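Local coordinates for pantothenate kinase (Coxiella burnetii, PDB 3TQC) that catalyses the ATP-dependent phosphorylation of (R)-pantothenate to (R)-4'-phosphopantothenate, the first step of coenzyme A biosynthesis, at the interface of chains A and B. Sequence-based numbering; all coordinates share one arbitrary frame. Chains: chain A/B, Pantothenate kinase.

The interface of chains A and B. Residues chain A 17-19, 23-24; chain B 84, 86, 88.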
loop_
_atom_site.group_PDB
_atom_site.type_symbol
_atom_site.label_atom_id
_atom_site.label_comp_id
_atom_site.label_asym_id
_atom_site.label_seq_id
_atom_site.Cartn_x
_atom_site.Cartn_y
_atom_site.Cartn_z
ATOM N N LEU A 17 -16.684 -4.310 4.066
ATOM C CA LEU A 17 -17.669 -5.082 4.809
ATOM C C LEU A 17 -17.935 -4.346 6.114
ATOM O O LEU A 17 -17.029 -3.768 6.711
ATOM C CB LEU A 17 -17.159 -6.491 5.113
ATOM C CG LEU A 17 -16.985 -7.442 3.926
ATOM C CD1 LEU A 17 -16.597 -8.829 4.376
ATOM C CD2 LEU A 17 -18.242 -7.499 3.081
ATOM N N GLN A 18 -19.173 -4.381 6.567
ATOM C CA GLN A 18 -19.558 -3.588 7.711
ATOM C C GLN A 18 -20.268 -4.455 8.733
ATOM O O GLN A 18 -21.205 -5.161 8.385
ATOM C CB GLN A 18 -20.455 -2.461 7.237
ATOM C CG GLN A 18 -20.224 -1.175 7.961
ATOM C CD GLN A 18 -21.142 -0.063 7.476
ATOM O OE1 GLN A 18 -21.118 0.311 6.301
ATOM N NE2 GLN A 18 -21.966 0.462 8.387
ATOM N N PHE A 19 -19.799 -4.406 9.979
ATOM C CA PHE A 19 -20.397 -5.162 11.087
ATOM C C PHE A 19 -20.730 -4.277 12.271
ATOM O O PHE A 19 -19.868 -3.547 12.760
ATOM C CB PHE A 19 -19.425 -6.214 11.620
ATOM C CG PHE A 19 -18.807 -7.070 10.568
ATOM C CD1 PHE A 19 -19.308 -8.341 10.308
ATOM C CD2 PHE A 19 -17.710 -6.626 9.857
ATOM C CE1 PHE A 19 -18.737 -9.156 9.352
ATOM C CE2 PHE A 19 -17.130 -7.438 8.895
ATOM C CZ PHE A 19 -17.648 -8.713 8.650
ATOM N N GLN A 23 -23.487 -8.415 14.631
ATOM C CA GLN A 23 -23.032 -9.067 13.402
ATOM C C GLN A 23 -21.623 -9.597 13.556
ATOM O O GLN A 23 -21.276 -10.623 12.977
ATOM C CB GLN A 23 -23.077 -8.101 12.224
ATOM C CG GLN A 23 -24.458 -7.865 11.686
ATOM C CD GLN A 23 -24.540 -6.635 10.814
ATOM O OE1 GLN A 23 -23.688 -5.753 10.876
ATOM N NE2 GLN A 23 -25.574 -6.570 9.994
ATOM N N TRP A 24 -20.798 -8.879 14.313
ATOM C CA TRP A 24 -19.475 -9.367 14.648
ATOM C C TRP A 24 -19.583 -10.672 15.471
ATOM O O TRP A 24 -18.786 -11.587 15.285
ATOM C CB TRP A 24 -18.675 -8.291 15.391
ATOM C CG TRP A 24 -17.258 -8.618 15.503
ATOM C CD1 TRP A 24 -16.605 -9.078 16.608
ATOM C CD2 TRP A 24 -16.287 -8.547 14.460
ATOM N NE1 TRP A 24 -15.276 -9.282 16.317
ATOM C CE2 TRP A 24 -15.060 -8.973 15.001
ATOM C CE3 TRP A 24 -16.332 -8.154 13.119
ATOM C CZ2 TRP A 24 -13.899 -9.030 14.248
ATOM C CZ3 TRP A 24 -15.183 -8.211 12.376
ATOM C CH2 TRP A 24 -13.980 -8.642 12.942
ATOM N N LEU B 84 -16.893 -14.939 8.821
ATOM C CA LEU B 84 -17.548 -13.685 9.197
ATOM C C LEU B 84 -19.051 -13.723 8.975
ATOM O O LEU B 84 -19.744 -12.776 9.337
ATOM C CB LEU B 84 -16.950 -12.508 8.426
ATOM C CG LEU B 84 -15.521 -12.170 8.819
ATOM C CD1 LEU B 84 -14.938 -11.172 7.844
ATOM C CD2 LEU B 84 -15.510 -11.623 10.219
ATOM N N LYS B 86 -20.664 -13.654 6.039
ATOM C CA LYS B 86 -21.003 -12.636 5.039
ATOM C C LYS B 86 -21.287 -13.310 3.702
ATOM O O LYS B 86 -20.500 -14.127 3.247
ATOM C CB LYS B 86 -19.878 -11.607 4.902
ATOM C CG LYS B 86 -19.805 -10.586 6.049
ATOM C CD LYS B 86 -20.994 -9.614 6.027
ATOM C CE LYS B 86 -20.957 -8.593 7.152
ATOM N NZ LYS B 86 -22.177 -7.721 7.142
ATOM N N GLU B 88 -21.672 -11.715 0.821
ATOM C CA GLU B 88 -21.263 -10.876 -0.277
ATOM C C GLU B 88 -20.233 -11.603 -1.132
ATOM O O GLU B 88 -19.392 -12.331 -0.617
ATOM C CB GLU B 88 -20.688 -9.537 0.215
ATOM C CG GLU B 88 -21.737 -8.511 0.641
ATOM C CD GLU B 88 -21.889 -8.372 2.148
ATOM O OE1 GLU B 88 -21.635 -9.361 2.878
ATOM O OE2 GLU B 88 -22.267 -7.257 2.597
HETATM O O HOH W 1 -21.204 -5.502 4.928
HETATM O O HOH W 2 -21.967 -11.274 10.204
#
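One face of the A:Phe19 ring carries the indole of its own chain's A:Trp24, whose CE3 stands 3.7 Å above the phenyl plane, displaced toward the rim; A:Phe19 CG lies in plane at the indole's edge, so the aromatics meet edge to face. Along the rim of the opposite face run the B:Lys86 methylenes, with CG 3.8 Å from A:Phe19 CE1; a flat ring suits this place, offering a surface to each partner. A water at the phenyl edge joins A:Gln23 O to B:Leu84 O. B:Leu84, the last residue of helix 52-84, crosses the phenyl at about a right angle, with CD1 3.7 Å from A:Phe19 CZ, while CD2 turns to A:Trp24 CZ3; a forked side chain suits touching the rims of two aromatics at once. B:Lys86 serves in two ways: CG meets A:Leu17 CD1, and the chain, bent at chi2 (-69°) but extended beyond, delivers the terminal amino group to strand 16-20. The acceptor is a main-chain carbonyl, so this grip does not depend on the A:Gln18 side chain. B:Glu88 suits a mixed role: its carboxylate carbon meets A:Leu17 CD2 tip to tip at 3.9 Å, while a second water links OE2 to A:Gln18 N. The patch recurs across the two-fold of the deposited two-copy assembly, which may be the biological unit. B:Lys86 NZ donates to A:Gln18 O over 3.0 Å, approaching from above the carbonyl plane, 31° out of it.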